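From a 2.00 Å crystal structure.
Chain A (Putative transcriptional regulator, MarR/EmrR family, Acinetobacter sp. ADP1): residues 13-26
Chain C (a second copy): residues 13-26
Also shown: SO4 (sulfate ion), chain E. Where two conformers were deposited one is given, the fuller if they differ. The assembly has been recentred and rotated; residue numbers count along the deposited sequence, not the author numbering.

Chain A 13-26: ATAQINMLANKLML
Chain C (13-26) ATAQINMLANKLML

Two copies of one helix cross in a mainly apolar contact, flanked by asparagine and threonine, with no hydrogen bond between them and 647 Å² buried. Both stretches run as α-helix (phi/psi near -64/-43 through M25(A) and L26(C)), their axes 8.9 Å apart at closest approach and their N-to-C directions at 123° (signed crossing angle -123°). The register is reciprocal: CA of N18(A) lies 5.3 Å from CA of A21(C), and CA of A21(A) 5.3 Å from CA of N18(C). At the centre CB of A21(A) meets CB of A21(C) at 3.4 Å; the small methyls let the backbones come this near. Around them, the CA-to-CB bond of I17(A) (m, t) points toward chain C, and its CG2 lies 3.8 Å from CB of A21(C) and 3.9 Å from CD2 of L20(C). I17(C) (m, t) is a knob among I17(A), L20(A), A21(A) and L24(A), its CD1 3.8 Å from CD2 of L20(A). Both L20 side chains are t, p. L24(A) is m, t, whereas L24(C) is t, p and brings CD2 4.0 Å from CG2 of T14(A). The asparagines differ: N18(C) (chi1 -92°, chi2 -93°) donates ND2 to its own helix at O of T14(C), 3.2 Å, while N18(A) (chi1 -68°, chi2 -24°) buries OD1 without a partner, 3.4 Å from CG of selenomethionine M25(C).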

ATOM      1  N   ALA A  13      -3.588  -6.532   9.969  1.00 23.66           N
ATOM      2  CA  ALA A  13      -2.182  -6.204   9.740  1.00 25.68           C
ATOM      3  C   ALA A  13      -1.940  -5.833   8.280  1.00 24.57           C
ATOM      4  O   ALA A  13      -1.135  -4.958   7.964  1.00 22.88           O
ATOM      5  CB  ALA A  13      -1.305  -7.377  10.136  1.00 29.57           C
ATOM      6  N   THR A  14      -2.638  -6.516   7.390  1.00 25.26           N
ATOM      7  CA  THR A  14      -2.506  -6.246   5.957  1.00 28.12           C
ATOM      8  C   THR A  14      -2.808  -4.781   5.679  1.00 27.74           C
ATOM      9  O   THR A  14      -2.047  -4.095   4.992  1.00 24.72           O
ATOM     10  CB  THR A  14      -3.474  -7.129   5.164  1.00 25.44           C
ATOM     11  OG1 THR A  14      -3.143  -8.498   5.418  1.00 30.96           O
ATOM     12  CG2 THR A  14      -3.414  -6.816   3.635  1.00 23.12           C
ATOM     13  N   ALA A  15      -3.925  -4.305   6.227  1.00 24.58           N
ATOM     14  CA  ALA A  15      -4.315  -2.902   6.079  1.00 28.96           C
ATOM     15  C   ALA A  15      -3.331  -1.918   6.733  1.00 28.38           C
ATOM     16  O   ALA A  15      -3.030  -0.870   6.155  1.00 23.63           O
ATOM     17  CB  ALA A  15      -5.744  -2.681   6.620  1.00 27.32           C
ATOM     18  N   GLN A  16      -2.847  -2.235   7.936  1.00 22.63           N
ATOM     19  CA  GLN A  16      -1.957  -1.316   8.656  1.00 26.07           C
ATOM     20  C   GLN A  16      -0.614  -1.196   7.942  1.00 27.33           C
ATOM     21  O   GLN A  16      -0.034  -0.118   7.848  1.00 25.17           O
ATOM     22  CB  GLN A  16      -1.738  -1.760  10.116  1.00 27.67           C
ATOM     23  CG  GLN A  16      -3.026  -1.827  10.955  1.00 28.81           C
ATOM     24  CD  GLN A  16      -3.776  -0.517  10.909  1.00 37.25           C
ATOM     25  OE1 GLN A  16      -3.183   0.542  11.090  1.00 35.98           O
ATOM     26  NE2 GLN A  16      -5.079  -0.576  10.638  1.00 38.12           N
ATOM     27  N   ILE A  17      -0.120  -2.318   7.440  1.00 23.67           N
ATOM     28  CA  ILE A  17       1.123  -2.324   6.668  1.00 21.75           C
ATOM     29  C   ILE A  17       1.010  -1.457   5.411  1.00 27.72           C
ATOM     30  O   ILE A  17       1.884  -0.634   5.115  1.00 23.89           O
ATOM     31  CB  ILE A  17       1.500  -3.781   6.272  1.00 21.94           C
ATOM     32  CG1 ILE A  17       2.036  -4.539   7.492  1.00 25.12           C
ATOM     33  CG2 ILE A  17       2.534  -3.797   5.138  1.00 25.04           C
ATOM     34  CD1 ILE A  17       1.928  -6.060   7.367  1.00 30.44           C
ATOM     35  N   ASN A  18      -0.060  -1.665   4.656  1.00 24.16           N
ATOM     36  CA  ASN A  18      -0.227  -0.962   3.391  1.00 25.22           C
ATOM     37  C   ASN A  18      -0.451   0.538   3.604  1.00 25.46           C
ATOM     38  O   ASN A  18       0.060   1.362   2.853  1.00 26.45           O
ATOM     39  CB  ASN A  18      -1.338  -1.614   2.545  1.00 25.76           C
ATOM     40  CG  ASN A  18      -0.952  -3.015   2.055  1.00 25.90           C
ATOM     41  OD1 ASN A  18       0.234  -3.344   1.951  1.00 27.91           O
ATOM     42  ND2 ASN A  18      -1.951  -3.847   1.763  1.00 25.12           N
HETATM   43  N   MSE A  19      -1.203   0.876   4.639  0.54 24.91           N
HETATM   44  CA  MSE A  19      -1.440   2.264   4.981  0.54 30.99           C
HETATM   45  C   MSE A  19      -0.121   2.942   5.400  0.54 32.27           C
HETATM   46  O   MSE A  19       0.204   4.055   4.961  0.54 28.96           O
HETATM   47  CB  MSE A  19      -2.464   2.305   6.108  0.54 26.54           C
HETATM   48  CG  MSE A  19      -3.017   3.658   6.456  0.54 34.03           C
HETATM   49 SE   MSE A  19      -2.742   3.895   8.358  0.54 61.57          SE
HETATM   50  CE  MSE A  19      -0.934   4.506   8.097  0.54 19.65           C
ATOM     51  N   LEU A  20       0.646   2.261   6.244  1.00 31.72           N
ATOM     52  CA  LEU A  20       1.897   2.824   6.728  1.00 30.64           C
ATOM     53  C   LEU A  20       2.891   3.053   5.586  1.00 33.03           C
ATOM     54  O   LEU A  20       3.538   4.099   5.520  1.00 30.24           O
ATOM     55  CB  LEU A  20       2.487   1.954   7.838  1.00 24.53           C
ATOM     56  CG  LEU A  20       3.740   2.484   8.509  1.00 37.88           C
ATOM     57  CD1 LEU A  20       3.478   3.890   9.083  1.00 29.95           C
ATOM     58  CD2 LEU A  20       4.177   1.500   9.587  1.00 34.66           C
ATOM     59  N   ALA A  21       2.997   2.101   4.662  1.00 28.66           N
ATOM     60  CA  ALA A  21       3.874   2.308   3.514  1.00 32.14           C
ATOM     61  C   ALA A  21       3.457   3.532   2.684  1.00 30.47           C
ATOM     62  O   ALA A  21       4.309   4.272   2.202  1.00 35.61           O
ATOM     63  CB  ALA A  21       3.945   1.057   2.635  1.00 25.92           C
ATOM     64  N   ASN A  22       2.154   3.736   2.520  1.00 32.48           N
ATOM     65  CA  ASN A  22       1.645   4.875   1.759  1.00 37.30           C
ATOM     66  C   ASN A  22       1.941   6.159   2.533  1.00 46.83           C
ATOM     67  O   ASN A  22       2.385   7.150   1.969  1.00 45.01           O
ATOM     68  CB  ASN A  22       0.122   4.777   1.564  1.00 39.40           C
ATOM     69  CG  ASN A  22      -0.317   3.622   0.630  1.00 48.68           C
ATOM     70  OD1 ASN A  22      -1.427   3.083   0.781  1.00 32.39           O
ATOM     71  ND2 ASN A  22       0.529   3.264  -0.345  1.00 38.22           N
ATOM     72  N   LYS A  23       1.677   6.131   3.838  1.00 35.58           N
ATOM     73  CA  LYS A  23       1.811   7.324   4.674  1.00 41.07           C
ATOM     74  C   LYS A  23       3.255   7.753   4.786  1.00 36.20           C
ATOM     75  O   LYS A  23       3.546   8.939   4.820  1.00 47.05           O
ATOM     76  CB  LYS A  23       1.183   7.125   6.057  1.00 30.61           C
ATOM     77  CG  LYS A  23      -0.331   7.108   5.989  1.00 41.33           C
ATOM     78  CD  LYS A  23      -0.995   7.845   7.121  1.00 44.29           C
ATOM     79  CE  LYS A  23      -2.515   7.793   6.976  1.00 45.67           C
ATOM     80  NZ  LYS A  23      -3.098   9.055   6.422  1.00 42.80           N
ATOM     81  N   LEU A  24       4.157   6.781   4.827  1.00 33.09           N
ATOM     82  CA  LEU A  24       5.574   7.084   4.813  1.00 35.26           C
ATOM     83  C   LEU A  24       5.926   7.709   3.470  1.00 49.70           C
ATOM     84  O   LEU A  24       6.828   8.538   3.377  1.00 50.08           O
ATOM     85  CB  LEU A  24       6.406   5.820   5.009  1.00 33.35           C
ATOM     86  CG  LEU A  24       6.502   5.231   6.408  1.00 49.23           C
ATOM     87  CD1 LEU A  24       7.003   3.811   6.335  1.00 43.18           C
ATOM     88  CD2 LEU A  24       7.414   6.084   7.263  1.00 56.04           C
HETATM   89  N   MSE A  25       5.209   7.318   2.423  1.00 46.60           N
HETATM   90  CA  MSE A  25       5.562   7.795   1.088  1.00 53.78           C
HETATM   91  C   MSE A  25       5.172   9.249   0.854  1.00 62.36           C
HETATM   92  O   MSE A  25       5.958  10.026   0.316  1.00 68.58           O
HETATM   93  CB  MSE A  25       4.992   6.880   0.002  1.00 45.58           C
HETATM   94  CG  MSE A  25       5.895   5.697  -0.316  1.00 60.94           C
HETATM   95 SE   MSE A  25       7.551   6.314  -1.152  0.64 61.84          SE
HETATM   96  CE  MSE A  25       6.802   7.830  -1.982  1.00 26.07           C
ATOM     97  N   LEU A  26       3.969   9.628   1.264  1.00 58.35           N
ATOM     98  CA  LEU A  26       3.563  11.017   1.118  1.00 69.99           C
ATOM     99  C   LEU A  26       4.283  11.909   2.132  1.00 70.01           C
ATOM    100  O   LEU A  26       4.198  13.135   2.066  1.00 70.23           O
ATOM    101  CB  LEU A  26       2.036  11.167   1.199  1.00 70.55           C
ATOM    102  CG  LEU A  26       1.262  10.610   2.392  1.00 76.07           C
ATOM    103  CD1 LEU A  26       1.420  11.509   3.618  1.00 76.03           C
ATOM    104  CD2 LEU A  26      -0.216  10.403   2.036  1.00 60.73           C
TER
ATOM    105  N   ALA C  13      13.822   0.980   8.083  1.00 36.38           N
ATOM    106  CA  ALA C  13      12.417   0.710   8.352  1.00 43.46           C
ATOM    107  C   ALA C  13      11.541   1.034   7.154  1.00 36.05           C
ATOM    108  O   ALA C  13      10.692   0.230   6.767  1.00 33.77           O
ATOM    109  CB  ALA C  13      11.938   1.473   9.572  1.00 37.19           C
ATOM    110  N   THR C  14      11.734   2.218   6.587  1.00 33.18           N
ATOM    111  CA  THR C  14      10.975   2.617   5.412  1.00 34.91           C
ATOM    112  C   THR C  14      11.135   1.599   4.275  1.00 32.87           C
ATOM    113  O   THR C  14      10.149   1.146   3.696  1.00 31.23           O
ATOM    114  CB  THR C  14      11.379   4.025   4.945  1.00 42.75           C
ATOM    115  OG1 THR C  14      10.995   4.967   5.951  1.00 40.97           O
ATOM    116  CG2 THR C  14      10.683   4.375   3.647  1.00 44.12           C
ATOM    117  N   ALA C  15      12.377   1.221   3.988  1.00 36.11           N
ATOM    118  CA  ALA C  15      12.659   0.285   2.897  1.00 40.00           C
ATOM    119  C   ALA C  15      12.029  -1.069   3.168  1.00 35.35           C
ATOM    120  O   ALA C  15      11.394  -1.644   2.292  1.00 31.75           O
ATOM    121  CB  ALA C  15      14.166   0.129   2.687  1.00 37.28           C
ATOM    122  N   GLN C  16      12.220  -1.588   4.374  1.00 30.20           N
ATOM    123  CA  GLN C  16      11.648  -2.876   4.722  1.00 26.19           C
ATOM    124  C   GLN C  16      10.120  -2.852   4.594  1.00 29.80           C
ATOM    125  O   GLN C  16       9.513  -3.779   4.047  1.00 26.90           O
ATOM    126  CB  GLN C  16      12.017  -3.274   6.158  1.00 31.35           C
ATOM    127  CG  GLN C  16      13.453  -3.725   6.335  1.00 38.80           C
ATOM    128  CD  GLN C  16      13.886  -4.707   5.267  1.00 44.89           C
ATOM    129  OE1 GLN C  16      13.187  -5.682   4.967  1.00 40.60           O
ATOM    130  NE2 GLN C  16      15.052  -4.456   4.688  1.00 45.07           N
ATOM    131  N   ILE C  17       9.507  -1.797   5.121  1.00 26.63           N
ATOM    132  CA  ILE C  17       8.056  -1.709   5.133  1.00 26.59           C
ATOM    133  C   ILE C  17       7.527  -1.556   3.706  1.00 31.01           C
ATOM    134  O   ILE C  17       6.504  -2.148   3.351  1.00 24.21           O
ATOM    135  CB  ILE C  17       7.572  -0.558   6.006  1.00 26.67           C
ATOM    136  CG1 ILE C  17       7.687  -0.975   7.483  1.00 28.91           C
ATOM    137  CG2 ILE C  17       6.125  -0.189   5.669  1.00 30.49           C
ATOM    138  CD1 ILE C  17       7.582   0.175   8.432  1.00 28.75           C
ATOM    139  N   ASN C  18       8.235  -0.780   2.888  1.00 25.98           N
ATOM    140  CA  ASN C  18       7.817  -0.598   1.501  1.00 28.95           C
ATOM    141  C   ASN C  18       7.949  -1.845   0.643  1.00 28.48           C
ATOM    142  O   ASN C  18       7.074  -2.133  -0.168  1.00 28.17           O
ATOM    143  CB  ASN C  18       8.476   0.634   0.874  1.00 32.24           C
ATOM    144  CG  ASN C  18       7.620   1.868   1.035  1.00 34.82           C
ATOM    145  OD1 ASN C  18       6.823   2.205   0.155  1.00 45.41           O
ATOM    146  ND2 ASN C  18       7.733   2.518   2.180  1.00 32.57           N
HETATM  147  N   MSE C  19       9.004  -2.622   0.841  1.00 28.48           N
HETATM  148  CA  MSE C  19       9.148  -3.838   0.046  1.00 33.02           C
HETATM  149  C   MSE C  19       8.147  -4.893   0.475  1.00 31.45           C
HETATM  150  O   MSE C  19       7.635  -5.649  -0.342  1.00 27.96           O
HETATM  151  CB  MSE C  19      10.565  -4.363   0.161  1.00 30.99           C
HETATM  152  CG  MSE C  19      11.542  -3.445  -0.520  1.00 50.22           C
HETATM  153 SE   MSE C  19      13.216  -4.357  -0.750  0.52 49.76          SE
HETATM  154  CE  MSE C  19      13.894  -4.152   1.084  1.00 53.39           C
ATOM    155  N   LEU C  20       7.892  -4.949   1.778  1.00 28.81           N
ATOM    156  CA  LEU C  20       6.861  -5.827   2.310  1.00 32.67           C
ATOM    157  C   LEU C  20       5.515  -5.445   1.709  1.00 23.73           C
ATOM    158  O   LEU C  20       4.843  -6.261   1.100  1.00 26.72           O
ATOM    159  CB  LEU C  20       6.782  -5.681   3.832  1.00 27.61           C
ATOM    160  CG  LEU C  20       5.600  -6.351   4.534  1.00 25.78           C
ATOM    161  CD1 LEU C  20       5.583  -7.874   4.302  1.00 26.71           C
ATOM    162  CD2 LEU C  20       5.645  -6.029   6.030  1.00 24.48           C
ATOM    163  N   ALA C  21       5.130  -4.189   1.902  1.00 24.03           N
ATOM    164  CA  ALA C  21       3.842  -3.697   1.444  1.00 26.10           C
ATOM    165  C   ALA C  21       3.682  -3.852  -0.070  1.00 28.53           C
ATOM    166  O   ALA C  21       2.667  -4.346  -0.536  1.00 25.84           O
ATOM    167  CB  ALA C  21       3.664  -2.235   1.858  1.00 25.03           C
ATOM    168  N   ASN C  22       4.690  -3.441  -0.838  1.00 26.21           N
ATOM    169  CA  ASN C  22       4.603  -3.580  -2.292  1.00 24.26           C
ATOM    170  C   ASN C  22       4.429  -5.023  -2.776  1.00 27.40           C
ATOM    171  O   ASN C  22       3.596  -5.309  -3.642  1.00 27.43           O
ATOM    172  CB  ASN C  22       5.799  -2.916  -2.967  1.00 25.39           C
ATOM    173  CG  ASN C  22       5.734  -1.415  -2.885  1.00 32.22           C
ATOM    174  OD1 ASN C  22       4.648  -0.836  -2.892  1.00 34.93           O
ATOM    175  ND2 ASN C  22       6.896  -0.764  -2.811  1.00 32.12           N
ATOM    176  N   LYS C  23       5.184  -5.948  -2.210  1.00 23.84           N
ATOM    177  CA  LYS C  23       5.046  -7.324  -2.649  1.00 26.72           C
ATOM    178  C   LYS C  23       3.693  -7.920  -2.238  1.00 30.47           C
ATOM    179  O   LYS C  23       3.063  -8.644  -3.007  1.00 27.70           O
ATOM    180  CB  LYS C  23       6.197  -8.179  -2.136  1.00 30.31           C
ATOM    181  CG  LYS C  23       6.171  -9.600  -2.686  1.00 35.77           C
ATOM    182  CD  LYS C  23       7.510 -10.286  -2.469  1.00 46.23           C
ATOM    183  CE  LYS C  23       7.573 -11.631  -3.174  1.00 44.17           C
ATOM    184  NZ  LYS C  23       8.917 -12.226  -2.970  1.00 54.22           N
ATOM    185  N   LEU C  24       3.250  -7.615  -1.021  1.00 25.97           N
ATOM    186  CA  LEU C  24       1.941  -8.059  -0.561  1.00 25.45           C
ATOM    187  C   LEU C  24       0.851  -7.492  -1.477  1.00 28.24           C
ATOM    188  O   LEU C  24      -0.031  -8.221  -1.930  1.00 28.53           O
ATOM    189  CB  LEU C  24       1.737  -7.631   0.899  1.00 28.50           C
ATOM    190  CG  LEU C  24       0.421  -7.978   1.601  1.00 31.15           C
ATOM    191  CD1 LEU C  24       0.171  -9.452   1.569  1.00 27.67           C
ATOM    192  CD2 LEU C  24       0.452  -7.452   3.040  1.00 40.24           C
HETATM  193  N   MSE C  25       0.937  -6.200  -1.783  1.00 22.31           N
HETATM  194  CA  MSE C  25      -0.040  -5.577  -2.663  1.00 25.41           C
HETATM  195  C   MSE C  25      -0.023  -6.151  -4.075  1.00 26.99           C
HETATM  196  O   MSE C  25      -1.081  -6.409  -4.650  1.00 23.87           O
HETATM  197  CB  MSE C  25       0.122  -4.053  -2.682  1.00 25.05           C
HETATM  198  CG  MSE C  25      -0.470  -3.380  -1.417  1.00 28.92           C
HETATM  199 SE   MSE C  25      -0.493  -1.440  -1.522  0.62 31.77          SE
HETATM  200  CE  MSE C  25       1.418  -1.129  -1.424  1.00 32.73           C
ATOM    201  N   LEU C  26       1.166  -6.361  -4.647  1.00 26.88           N
ATOM    202  CA  LEU C  26       1.237  -6.979  -5.978  1.00 26.18           C
ATOM    203  C   LEU C  26       0.580  -8.352  -5.991  1.00 28.48           C
ATOM    204  O   LEU C  26      -0.188  -8.656  -6.901  1.00 32.27           O
ATOM    205  CB  LEU C  26       2.692  -7.107  -6.473  1.00 29.40           C
ATOM    206  CG  LEU C  26       3.358  -5.780  -6.825  1.00 32.36           C
ATOM    207  CD1 LEU C  26       4.870  -5.970  -7.028  1.00 29.73           C
ATOM    208  CD2 LEU C  26       2.686  -5.167  -8.057  1.00 30.38           C
TER
HETATM  209  S   SO4 E 146       9.528 -12.759  -6.576  1.00 79.91           S
HETATM  210  O1  SO4 E 146       8.422 -11.810  -6.656  1.00 72.94           O
HETATM  211  O2  SO4 E 146      10.802 -12.046  -6.655  1.00 61.54           O
HETATM  212  O3  SO4 E 146       9.439 -13.517  -5.330  1.00 74.52           O
HETATM  213  O4  SO4 E 146       9.420 -13.691  -7.694  1.00 94.60           O